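Local coordinates for protein TetR transcriptional regulator (Chloroflexus aurantiacus, PDB 3QBM) that probably binds DNA as a helix-turn-helix transcriptional regulator of the TetR family and also holds magnesium ions, at residues Ala18-Ser23 and Ser31-Ala36; Ala57-Ala62 and Cys104-Thr109; Arg67-Val72 and Leu88-Ser93; Glu166-Leu171 and Thr179-Ala184. One frame throughout, in Å; residues are numbered along the deposited sequence. Where two conformers were deposited one is given.

Interaction 1: Ala18-Ser23 and Ser31-Ala36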
loop_
_atom_site.group_PDB
_atom_site.type_symbol
_atom_site.label_atom_id
_atom_site.label_comp_id
_atom_site.label_asym_id
_atom_site.label_seq_id
_atom_site.Cartn_x
_atom_site.Cartn_y
_atom_site.Cartn_z
ATOM N N ALA A 18 8.240 13.785 8.962
ATOM C CA ALA A 18 9.156 12.637 8.997
ATOM C C ALA A 18 8.747 11.660 10.071
ATOM O O ALA A 18 8.757 10.452 9.847
ATOM C CB ALA A 18 10.610 13.087 9.192
ATOM N N LEU A 19 8.334 12.159 11.247
ATOM C CA LEU A 19 7.907 11.258 12.293
ATOM C C LEU A 19 6.601 10.531 11.919
ATOM O O LEU A 19 6.446 9.336 12.191
ATOM C CB LEU A 19 7.698 12.012 13.617
ATOM C CG LEU A 19 8.983 12.516 14.300
ATOM C CD1 LEU A 19 8.677 13.572 15.389
ATOM C CD2 LEU A 19 9.740 11.349 14.907
ATOM N N PHE A 20 5.641 11.275 11.369
ATOM C CA PHE A 20 4.342 10.686 11.033
ATOM C C PHE A 20 4.518 9.622 9.934
ATOM O O PHE A 20 3.780 8.648 9.875
ATOM C CB PHE A 20 3.357 11.727 10.489
ATOM C CG PHE A 20 2.881 12.736 11.477
ATOM C CD1 PHE A 20 2.430 12.372 12.728
ATOM C CD2 PHE A 20 2.762 14.074 11.103
ATOM C CE1 PHE A 20 1.943 13.311 13.602
ATOM C CE2 PHE A 20 2.263 15.004 11.975
ATOM C CZ PHE A 20 1.865 14.638 13.212
ATOM N N ASN A 21 5.481 9.836 9.056
ATOM C CA ASN A 21 5.695 8.906 7.947
ATOM C C ASN A 21 6.131 7.504 8.391
ATOM O O ASN A 21 5.830 6.488 7.714
ATOM C CB ASN A 21 6.712 9.461 6.962
ATOM C CG ASN A 21 6.550 8.870 5.594
ATOM O OD1 ASN A 21 5.427 8.659 5.158
ATOM N ND2 ASN A 21 7.672 8.614 4.894
ATOM N N VAL A 22 6.803 7.464 9.533
ATOM C CA VAL A 22 7.277 6.229 10.133
ATOM C C VAL A 22 6.303 5.602 11.111
ATOM O O VAL A 22 5.960 4.414 10.975
ATOM C CB VAL A 22 8.636 6.485 10.851
ATOM C CG1 VAL A 22 9.015 5.299 11.742
ATOM C CG2 VAL A 22 9.690 6.826 9.834
ATOM N N SER A 23 5.854 6.385 12.100
ATOM C CA SER A 23 5.068 5.868 13.199
ATOM C C SER A 23 3.583 6.154 13.078
ATOM O O SER A 23 2.800 5.750 13.937
ATOM C CB SER A 23 5.605 6.443 14.529
ATOM O OG SER A 23 6.935 6.030 14.699
ATOM N N SER A 31 5.224 14.596 22.345
ATOM C CA SER A 31 6.566 14.560 22.928
ATOM C C SER A 31 7.655 14.125 21.932
ATOM O O SER A 31 8.815 14.540 22.068
ATOM C CB SER A 31 6.594 13.685 24.191
ATOM O OG SER A 31 6.099 12.394 23.936
ATOM N N ASP A 32 7.300 13.318 20.923
ATOM C CA ASP A 32 8.257 12.946 19.843
ATOM C C ASP A 32 8.515 14.166 18.955
ATOM O O ASP A 32 9.637 14.437 18.602
ATOM C CB ASP A 32 7.714 11.771 18.973
ATOM C CG ASP A 32 7.435 10.501 19.796
ATOM O OD1 ASP A 32 8.336 10.105 20.550
ATOM O OD2 ASP A 32 6.334 9.904 19.714
ATOM N N ILE A 33 7.460 14.896 18.593
ATOM C CA ILE A 33 7.596 16.104 17.806
ATOM C C ILE A 33 8.452 17.121 18.584
ATOM O O ILE A 33 9.313 17.747 18.015
ATOM C CB ILE A 33 6.193 16.669 17.413
ATOM C CG1 ILE A 33 5.416 15.640 16.561
ATOM C CG2 ILE A 33 6.319 17.965 16.640
ATOM C CD1 ILE A 33 3.925 15.942 16.452
HETATM N N MSE A 34 8.219 17.263 19.885
HETATM C CA MSE A 34 9.049 18.142 20.762
HETATM C C MSE A 34 10.542 17.773 20.646
HETATM O O MSE A 34 11.370 18.622 20.321
HETATM C CB MSE A 34 8.580 18.063 22.237
HETATM C CG MSE A 34 7.206 18.718 22.485
HETATM SE SE MSE A 34 6.390 18.182 24.144
HETATM C CE MSE A 34 7.928 18.604 25.271
ATOM N N ALA A 35 10.858 16.497 20.862
ATOM C CA ALA A 35 12.251 16.007 20.773
ATOM C C ALA A 35 12.909 16.309 19.427
ATOM O O ALA A 35 14.044 16.750 19.392
ATOM C CB ALA A 35 12.309 14.484 21.053
ATOM N N ALA A 36 12.194 16.085 18.326
ATOM C CA ALA A 36 12.750 16.295 16.991
ATOM C C ALA A 36 12.921 17.781 16.604
ATOM O O ALA A 36 13.746 18.099 15.762
ATOM C CB ALA A 36 11.885 15.606 15.959
#

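Interaction 2: Ala57-Ala62 and Cys104-Thr109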
loop_
_atom_site.group_PDB
_atom_site.type_symbol
_atom_site.label_atom_id
_atom_site.label_comp_id
_atom_site.label_asym_id
_atom_site.label_seq_id
_atom_site.Cartn_x
_atom_site.Cartn_y
_atom_site.Cartn_z
ATOM N N ALA A 57 -0.902 20.034 8.036
ATOM C CA ALA A 57 0.171 20.840 7.473
ATOM C C ALA A 57 1.369 19.953 7.111
ATOM O O ALA A 57 1.974 20.142 6.050
ATOM C CB ALA A 57 0.563 21.922 8.432
ATOM N N ALA A 58 1.667 18.975 7.974
ATOM C CA ALA A 58 2.741 17.988 7.762
ATOM C C ALA A 58 2.483 17.157 6.509
ATOM O O ALA A 58 3.434 16.863 5.774
ATOM C CB ALA A 58 2.916 17.059 8.984
ATOM N N PHE A 59 1.229 16.760 6.254
ATOM C CA PHE A 59 0.943 16.069 4.996
ATOM C C PHE A 59 1.130 16.991 3.778
ATOM O O PHE A 59 1.752 16.597 2.776
ATOM C CB PHE A 59 -0.455 15.492 4.922
ATOM C CG PHE A 59 -0.700 14.729 3.648
ATOM C CD1 PHE A 59 -0.309 13.417 3.548
ATOM C CD2 PHE A 59 -1.232 15.361 2.521
ATOM C CE1 PHE A 59 -0.464 12.726 2.347
ATOM C CE2 PHE A 59 -1.399 14.680 1.326
ATOM C CZ PHE A 59 -1.035 13.381 1.241
ATOM N N ASP A 60 0.570 18.195 3.841
ATOM C CA ASP A 60 0.699 19.160 2.728
ATOM C C ASP A 60 2.168 19.337 2.359
ATOM O O ASP A 60 2.518 19.476 1.184
ATOM C CB ASP A 60 0.056 20.505 3.090
ATOM C CG ASP A 60 -1.436 20.425 3.133
ATOM O OD1 ASP A 60 -2.031 19.419 2.666
ATOM O OD2 ASP A 60 -2.046 21.341 3.703
ATOM N N TYR A 61 3.028 19.255 3.365
ATOM C CA TYR A 61 4.462 19.372 3.188
ATOM C C TYR A 61 5.050 18.155 2.497
ATOM O O TYR A 61 5.923 18.280 1.623
ATOM C CB TYR A 61 5.124 19.553 4.534
ATOM C CG TYR A 61 6.596 19.332 4.523
ATOM C CD1 TYR A 61 7.476 20.369 4.206
ATOM C CD2 TYR A 61 7.126 18.101 4.854
ATOM C CE1 TYR A 61 8.842 20.160 4.190
ATOM C CE2 TYR A 61 8.500 17.878 4.836
ATOM C CZ TYR A 61 9.348 18.920 4.511
ATOM O OH TYR A 61 10.708 18.715 4.496
ATOM N N ALA A 62 4.626 16.985 2.959
ATOM C CA ALA A 62 4.998 15.717 2.338
ATOM C C ALA A 62 4.499 15.688 0.889
ATOM O O ALA A 62 5.247 15.305 0.001
ATOM C CB ALA A 62 4.440 14.545 3.143
ATOM N N CYS A 104 6.990 6.124 0.978
ATOM C CA CYS A 104 6.059 7.042 0.301
ATOM C C CYS A 104 4.996 7.557 1.264
ATOM O O CYS A 104 4.216 6.762 1.789
ATOM C CB CYS A 104 5.363 6.383 -0.912
ATOM S SG CYS A 104 4.197 7.444 -1.714
ATOM N N PRO A 105 4.923 8.886 1.469
ATOM C CA PRO A 105 3.907 9.402 2.408
ATOM C C PRO A 105 2.485 9.339 1.884
ATOM O O PRO A 105 1.516 9.381 2.676
ATOM C CB PRO A 105 4.342 10.850 2.624
ATOM C CG PRO A 105 4.981 11.218 1.326
ATOM C CD PRO A 105 5.715 9.975 0.871
ATOM N N ILE A 106 2.336 9.207 0.566
ATOM C CA ILE A 106 1.022 9.062 -0.048
ATOM C C ILE A 106 0.466 7.672 0.307
ATOM O O ILE A 106 -0.666 7.541 0.826
ATOM C CB ILE A 106 1.089 9.300 -1.578
ATOM C CG1 ILE A 106 1.845 10.598 -1.910
ATOM C CG2 ILE A 106 -0.330 9.371 -2.206
ATOM C CD1 ILE A 106 1.294 11.836 -1.241
ATOM N N LEU A 107 1.272 6.637 0.030
ATOM C CA LEU A 107 0.964 5.262 0.412
ATOM C C LEU A 107 0.761 5.149 1.923
ATOM O O LEU A 107 -0.237 4.585 2.393
ATOM C CB LEU A 107 2.080 4.310 -0.045
ATOM C CG LEU A 107 2.089 2.844 0.390
ATOM C CD1 LEU A 107 0.837 2.115 -0.106
ATOM C CD2 LEU A 107 3.390 2.100 -0.035
ATOM N N ASN A 108 1.720 5.630 2.693
ATOM C CA ASN A 108 1.636 5.480 4.132
ATOM C C ASN A 108 0.385 6.182 4.728
ATOM O O ASN A 108 -0.289 5.630 5.614
ATOM C CB ASN A 108 2.901 6.007 4.795
ATOM C CG ASN A 108 4.136 5.169 4.499
ATOM O OD1 ASN A 108 4.060 4.055 3.955
ATOM N ND2 ASN A 108 5.300 5.727 4.835
ATOM N N THR A 109 0.072 7.400 4.264
ATOM C CA THR A 109 -1.076 8.145 4.759
ATOM C C THR A 109 -2.370 7.525 4.248
ATOM O O THR A 109 -3.361 7.545 4.968
ATOM C CB THR A 109 -1.004 9.642 4.397
ATOM O OG1 THR A 109 0.228 10.212 4.888
ATOM C CG2 THR A 109 -2.226 10.414 4.935
#

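Interaction 3: Arg67-Val72 and Leu88-Ser93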
loop_
_atom_site.group_PDB
_atom_site.type_symbol
_atom_site.label_atom_id
_atom_site.label_comp_id
_atom_site.label_asym_id
_atom_site.label_seq_id
_atom_site.Cartn_x
_atom_site.Cartn_y
_atom_site.Cartn_z
ATOM N N ARG A 67 5.776 16.092 -4.952
ATOM C CA ARG A 67 5.502 16.873 -6.157
ATOM C C ARG A 67 6.804 17.380 -6.790
ATOM O O ARG A 67 6.964 17.252 -7.999
ATOM C CB ARG A 67 4.562 18.045 -5.829
ATOM C CG ARG A 67 4.030 18.846 -6.994
ATOM C CD ARG A 67 2.999 19.884 -6.548
ATOM N NE ARG A 67 1.848 19.226 -5.911
ATOM C CZ ARG A 67 1.466 19.349 -4.630
ATOM N NH1 ARG A 67 2.089 20.154 -3.778
ATOM N NH2 ARG A 67 0.407 18.670 -4.195
ATOM N N GLU A 68 7.705 17.956 -5.978
ATOM C CA GLU A 68 9.026 18.461 -6.446
ATOM C C GLU A 68 9.868 17.344 -7.097
ATOM O O GLU A 68 10.539 17.536 -8.114
ATOM C CB GLU A 68 9.841 19.062 -5.267
ATOM C CG GLU A 68 9.321 20.406 -4.718
ATOM C CD GLU A 68 9.988 20.892 -3.391
ATOM O OE1 GLU A 68 10.759 20.150 -2.724
ATOM O OE2 GLU A 68 9.697 22.049 -3.005
ATOM N N ARG A 69 9.854 16.193 -6.449
ATOM C CA ARG A 69 10.577 15.007 -6.859
ATOM C C ARG A 69 10.056 14.487 -8.242
ATOM O O ARG A 69 10.847 14.136 -9.146
ATOM C CB ARG A 69 10.388 13.997 -5.730
ATOM C CG ARG A 69 11.110 12.695 -5.786
ATOM C CD ARG A 69 12.505 12.734 -5.217
ATOM N NE ARG A 69 13.103 11.421 -5.468
ATOM C CZ ARG A 69 13.392 10.526 -4.539
ATOM N NH1 ARG A 69 13.235 10.829 -3.255
ATOM N NH2 ARG A 69 13.910 9.350 -4.891
ATOM N N PHE A 70 8.736 14.440 -8.426
ATOM C CA PHE A 70 8.199 14.112 -9.760
ATOM C C PHE A 70 8.499 15.189 -10.781
ATOM O O PHE A 70 8.812 14.911 -11.923
ATOM C CB PHE A 70 6.706 13.823 -9.709
ATOM C CG PHE A 70 6.407 12.445 -9.217
ATOM C CD1 PHE A 70 6.562 11.345 -10.059
ATOM C CD2 PHE A 70 6.057 12.219 -7.907
ATOM C CE1 PHE A 70 6.332 10.090 -9.624
ATOM C CE2 PHE A 70 5.822 10.937 -7.460
ATOM C CZ PHE A 70 5.964 9.874 -8.308
ATOM N N ALA A 71 8.425 16.430 -10.355
ATOM C CA ALA A 71 8.701 17.545 -11.240
ATOM C C ALA A 71 10.096 17.467 -11.881
ATOM O O ALA A 71 10.223 17.677 -13.073
ATOM C CB ALA A 71 8.522 18.864 -10.475
ATOM N N VAL A 72 11.120 17.152 -11.086
ATOM C CA VAL A 72 12.498 17.072 -11.538
ATOM C C VAL A 72 12.646 15.787 -12.385
ATOM O O VAL A 72 13.220 15.808 -13.485
ATOM C CB VAL A 72 13.484 17.095 -10.332
ATOM C CG1 VAL A 72 14.942 16.843 -10.781
ATOM C CG2 VAL A 72 13.380 18.433 -9.567
ATOM N N LEU A 88 7.620 6.109 -13.678
ATOM C CA LEU A 88 7.975 4.830 -13.076
ATOM C C LEU A 88 9.346 4.924 -12.398
ATOM O O LEU A 88 9.516 4.436 -11.262
ATOM C CB LEU A 88 8.004 3.682 -14.099
ATOM C CG LEU A 88 6.878 3.530 -15.112
ATOM C CD1 LEU A 88 7.132 2.387 -16.090
ATOM C CD2 LEU A 88 5.540 3.336 -14.392
ATOM N N ASP A 89 10.305 5.573 -13.060
ATOM C CA ASP A 89 11.651 5.652 -12.552
ATOM C C ASP A 89 11.717 6.416 -11.222
ATOM O O ASP A 89 12.509 6.078 -10.353
ATOM C CB ASP A 89 12.602 6.280 -13.552
ATOM C CG ASP A 89 14.015 6.159 -13.105
ATOM O OD1 ASP A 89 14.468 5.016 -12.927
ATOM O OD2 ASP A 89 14.642 7.190 -12.848
ATOM N N VAL A 90 10.869 7.432 -11.060
ATOM C CA VAL A 90 10.796 8.142 -9.786
ATOM C C VAL A 90 10.466 7.122 -8.677
ATOM O O VAL A 90 11.145 7.077 -7.650
ATOM C CB VAL A 90 9.744 9.304 -9.823
ATOM C CG1 VAL A 90 9.540 9.905 -8.431
ATOM C CG2 VAL A 90 10.189 10.392 -10.816
ATOM N N PHE A 91 9.404 6.320 -8.864
ATOM C CA PHE A 91 9.045 5.306 -7.878
ATOM C C PHE A 91 10.168 4.285 -7.647
ATOM O O PHE A 91 10.462 3.924 -6.499
ATOM C CB PHE A 91 7.768 4.590 -8.306
ATOM C CG PHE A 91 6.518 5.326 -7.946
ATOM C CD1 PHE A 91 6.091 5.346 -6.635
ATOM C CD2 PHE A 91 5.754 5.956 -8.898
ATOM C CE1 PHE A 91 4.928 5.971 -6.286
ATOM C CE2 PHE A 91 4.567 6.557 -8.540
ATOM C CZ PHE A 91 4.175 6.591 -7.248
ATOM N N ARG A 92 10.788 3.830 -8.722
ATOM C CA ARG A 92 11.891 2.912 -8.611
ATOM C C ARG A 92 13.011 3.469 -7.725
ATOM O O ARG A 92 13.604 2.722 -6.902
ATOM C CB ARG A 92 12.432 2.531 -9.998
ATOM C CG ARG A 92 13.529 1.509 -9.898
ATOM C CD ARG A 92 13.927 0.906 -11.201
ATOM N NE ARG A 92 14.491 1.879 -12.107
ATOM C CZ ARG A 92 15.175 1.581 -13.221
ATOM N NH1 ARG A 92 15.482 0.332 -13.553
ATOM N NH2 ARG A 92 15.633 2.563 -13.973
ATOM N N SER A 93 13.261 4.773 -7.847
ATOM C CA SER A 93 14.334 5.423 -7.061
ATOM C C SER A 93 14.067 5.465 -5.561
ATOM O O SER A 93 14.993 5.757 -4.764
ATOM C CB SER A 93 14.625 6.830 -7.587
ATOM O OG SER A 93 13.635 7.751 -7.150
HETATM O O HOH W 1 13.492 10.935 -8.175
#

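Interaction 4: Glu166-Leu171 and Thr179-Ala184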
loop_
_atom_site.group_PDB
_atom_site.type_symbol
_atom_site.label_atom_id
_atom_site.label_comp_id
_atom_site.label_asym_id
_atom_site.label_seq_id
_atom_site.Cartn_x
_atom_site.Cartn_y
_atom_site.Cartn_z
ATOM N N GLU A 166 3.141 1.734 -6.345
ATOM C CA GLU A 166 2.936 1.886 -4.918
ATOM C C GLU A 166 2.955 0.535 -4.212
ATOM O O GLU A 166 3.530 0.438 -3.125
ATOM C CB GLU A 166 1.629 2.629 -4.592
ATOM C CG GLU A 166 1.665 4.101 -4.882
ATOM C CD GLU A 166 2.478 4.909 -3.889
ATOM O OE1 GLU A 166 3.473 4.403 -3.322
ATOM O OE2 GLU A 166 2.097 6.060 -3.681
ATOM N N GLY A 167 2.329 -0.497 -4.805
ATOM C CA GLY A 167 2.421 -1.873 -4.268
ATOM C C GLY A 167 3.873 -2.392 -4.187
ATOM O O GLY A 167 4.304 -3.029 -3.216
ATOM N N ALA A 168 4.659 -2.044 -5.187
ATOM C CA ALA A 168 6.065 -2.405 -5.180
ATOM C C ALA A 168 6.862 -1.651 -4.109
ATOM O O ALA A 168 7.761 -2.229 -3.509
ATOM C CB ALA A 168 6.635 -2.212 -6.541
ATOM N N VAL A 169 6.539 -0.381 -3.872
ATOM C CA VAL A 169 7.119 0.400 -2.754
ATOM C C VAL A 169 6.844 -0.323 -1.423
ATOM O O VAL A 169 7.775 -0.536 -0.617
ATOM C CB VAL A 169 6.586 1.825 -2.680
ATOM C CG1 VAL A 169 7.025 2.498 -1.365
ATOM C CG2 VAL A 169 7.092 2.642 -3.861
HETATM N N MSE A 170 5.598 -0.747 -1.220
HETATM C CA MSE A 170 5.212 -1.517 -0.040
HETATM C C MSE A 170 6.034 -2.821 0.081
HETATM O O MSE A 170 6.595 -3.125 1.133
HETATM C CB MSE A 170 3.734 -1.883 -0.117
HETATM C CG MSE A 170 3.239 -2.721 1.098
HETATM SE SE MSE A 170 3.486 -4.570 1.027
HETATM C CE MSE A 170 2.290 -4.880 -0.522
ATOM N N LEU A 171 6.093 -3.576 -1.008
ATOM C CA LEU A 171 6.807 -4.872 -1.013
ATOM C C LEU A 171 8.298 -4.747 -0.819
ATOM O O LEU A 171 8.890 -5.542 -0.106
ATOM C CB LEU A 171 6.637 -5.597 -2.323
ATOM C CG LEU A 171 5.368 -6.392 -2.497
ATOM C CD1 LEU A 171 5.466 -6.990 -3.889
ATOM C CD2 LEU A 171 5.163 -7.465 -1.402
ATOM N N THR A 179 14.213 -5.514 -5.268
ATOM C CA THR A 179 13.775 -6.379 -6.362
ATOM C C THR A 179 12.310 -6.131 -6.808
ATOM O O THR A 179 12.055 -6.046 -8.010
ATOM C CB THR A 179 14.051 -7.856 -6.009
ATOM O OG1 THR A 179 15.476 -8.039 -5.913
ATOM C CG2 THR A 179 13.484 -8.801 -7.048
ATOM N N PRO A 180 11.370 -5.986 -5.867
ATOM C CA PRO A 180 9.996 -5.721 -6.321
ATOM C C PRO A 180 9.820 -4.420 -7.140
ATOM O O PRO A 180 9.010 -4.362 -8.064
ATOM C CB PRO A 180 9.192 -5.623 -5.001
ATOM C CG PRO A 180 9.974 -6.431 -4.019
ATOM C CD PRO A 180 11.427 -6.190 -4.396
ATOM N N LEU A 181 10.554 -3.375 -6.780
ATOM C CA LEU A 181 10.498 -2.133 -7.527
ATOM C C LEU A 181 11.148 -2.289 -8.906
ATOM O O LEU A 181 10.684 -1.718 -9.881
ATOM C CB LEU A 181 11.143 -0.982 -6.717
ATOM C CG LEU A 181 10.228 -0.314 -5.696
ATOM C CD1 LEU A 181 11.014 0.512 -4.676
ATOM C CD2 LEU A 181 9.187 0.580 -6.374
ATOM N N GLU A 182 12.245 -3.037 -8.975
ATOM C CA GLU A 182 12.941 -3.268 -10.229
ATOM C C GLU A 182 12.068 -4.057 -11.168
ATOM O O GLU A 182 11.929 -3.680 -12.323
ATOM C CB GLU A 182 14.271 -3.993 -10.025
ATOM C CG GLU A 182 15.396 -3.053 -9.700
ATOM C CD GLU A 182 15.755 -2.154 -10.867
ATOM O OE1 GLU A 182 15.236 -2.362 -11.995
ATOM O OE2 GLU A 182 16.561 -1.227 -10.642
ATOM N N HIS A 183 11.417 -5.100 -10.653
ATOM C CA HIS A 183 10.506 -5.914 -11.457
ATOM C C HIS A 183 9.305 -5.133 -11.968
ATOM O O HIS A 183 8.996 -5.213 -13.126
ATOM C CB HIS A 183 9.934 -7.099 -10.693
ATOM C CG HIS A 183 10.917 -8.175 -10.381
ATOM N ND1 HIS A 183 12.008 -8.449 -11.175
ATOM C CD2 HIS A 183 10.924 -9.107 -9.395
ATOM C CE1 HIS A 183 12.664 -9.487 -10.677
ATOM N NE2 HIS A 183 12.031 -9.902 -9.594
ATOM N N ALA A 184 8.663 -4.361 -11.082
ATOM C CA ALA A 184 7.504 -3.537 -11.428
ATOM C C ALA A 184 7.900 -2.542 -12.496
ATOM O O ALA A 184 7.219 -2.405 -13.523
ATOM C CB ALA A 184 6.984 -2.828 -10.189
#

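Interaction 1: Ala18-Ser23 and Ser31-Ala36
The carbonyl oxygen of L19 is gripped by two backbone N-H groups of its own helix, as S23 N lies 3.0 Å from L19 O and V22 N lies 3.3 Å from the same atom; T28 OG1, from the turn that follows, adds a weak third bond. This oxygen belongs to the last turn of helix 2-23, the long first helix of the DNA-binding three-helix bundle. The L19 side chain leaves toward helix 30-37, the first helix of the predicted helix-turn-helix; the axes of the two short segments approach to 10.8 Å, with N-to-C directions 134° apart. With CG anti to the carbonyl carbon, L19 sends one branch, CD1, into the neighbouring helix. L19 CD1 stands 3.5 Å from D32 O, 3.7 Å from I33 CA and 3.8 Å from A36 CB, so a single methyl meets backbone and side-chain atoms one helical turn apart. Beside it, F20 crosses I33 obliquely, and the ring tip F20 CZ lies 4.1 Å from I33 CD1. L54 and A58 of helix 51-74 close over I33 and F20 respectively, and Y25 stacks on the F20 ring. Across the two segments the contact is therefore apolar, resting on van der Waals packing, and the polar end of D32 is paired within its own part of the chain, its OD2 bonding A29 N just before helix 30-37.

Interaction 2: Ala57-Ala62 and Cys104-Thr109
F59 presents the rim of its ring to helix 105-113, where it overlaps T109 and faces the carbonyl oxygen P105 O. The contact joins the long helix 51-74, which runs from the DNA-binding bundle of the TetR fold into the C-terminal domain, to a short helix of that domain; the axes of the two short segments have N-to-C directions 143° apart, closer to antiparallel than to perpendicular. CG of F59 is anti to the backbone N (chi1 -177°), and this carries F59 CD1 to 3.5 Å from T109 OG1 near the ring plane. At the tip, F59 CZ meets I106 CD1 at 3.7 Å, the two side chains crossing at about a right angle. One turn on, A62 CB sits 3.7 Å from P105 CB, where the backbones come nearest. T109 OG1 is itself tied down, donating to P105 O at 2.7 Å in the carbonyl plane and also bonding Y25 OH. An alanine here removes OG1 and CG2, and would probably leave Y25 OH without this partner and the F59 edge less closely packed. P105 O is held twice, by T109 N as well as T109 OG1. C104 occupies the N-cap, and C104 SG accepts from L107 N at 3.5 Å along an almost straight N-H line of 176°.

Interaction 3: Arg67-Val72 and Leu88-Ser93
V90 and F70 form the tight side of this contact. V90 CG1 sits over one face of the F70 ring, 3.6 Å from its centroid and 18° off the normal, a CH-pi geometry; CG1 is anti to the backbone N, which brings this branch onto the ring. The tip of the F70 ring meets F91 as an offset edge-to-face pair, with F70 CZ 3.6 Å from F91 CE2 and the planes at 63°. W131 of helix 118-144 meets both rings, extending the aromatic cluster. The two segments belong to consecutive helices, 51-74 and 80-92, packed in the all-helical TetR fold, the axes of the two short segments approaching to 9.8 Å. The other side is polar and hydrated. R69, bent at chi2, slides along V90 and reaches S93, where R69 NH2 donates to S93 OG at 2.8 Å with an N-H...O angle of 138°, so the bond is bent; the same nitrogen also bonds R97 O. S93 OG in turn donates to V90 O at 2.6 Å. A water accepts from R69 NE at 2.8 Å and gives a weak bond to S93 OG. A leucine in place of R69 removes the guanidinium, and would probably lose the link to S93 and the hold on R97 O.

Interaction 4: Glu166-Leu171 and Thr179-Ala184
L181 starts with a CB that leaves its helix to the flank of the neighbouring one, and with CG anti to the carbonyl carbon the side chain extends (chi2 164°) so that its tip reaches helix 154-175. L181 CG lies 3.8 Å from the carbonyl oxygen A168 O. The branch L181 CD2 goes deepest: it stands 3.8 Å from A168 CB, the same from V169 N, and 3.9 Å from V169 CG2, nestling where backbone and side chains of one turn meet. A168 lies opposite L181, where the backbones come nearest, and A168 CB also touches A184 CB at 3.7 Å and the carbonyl oxygen P180 O at 3.5 Å. At the other end, L171 CB meets P180 CB at 3.7 Å. The pair makes a close helical hairpin of the C-terminal domain, the axes of the short segments 7.9 Å apart and their N-to-C directions 159° apart, nearly antiparallel. M170 and L171 also pack on E166 and I162 of the second subunit, placing this hairpin at the dimer interface, as in TetR relatives. The contact is held by apolar surface, and A168 and A184 are small where they meet, which is consistent with the close approach of the backbones.

How the interactions relate
Interaction 1 touches interaction 2, and interaction 4 touches both 2 and 3; interactions 1, 2 and 4 also reach the second subunit. Interactions 1 and 2, centred about 13 Å apart, meet through N21 OD1 and N108 ND2, 3.0 Å apart in a probable hydrogen bond. Interactions 2 and 3 share helix 51-74 but do not touch. Interaction 3 is joined to interaction 4 by a salt bridge, R92 NH1 to E182 OE1 at 3.1 Å, and interaction 2 packs against interaction 4 through L107 and E166. A magnesium site includes I111 and D114; a bound magnesium ion lies about 10 Å from the side chain of F20, and likewise of T109, and one lies about 9 Å from that of V169, near interactions 1, 2 and 4 but not in contact with these side chains.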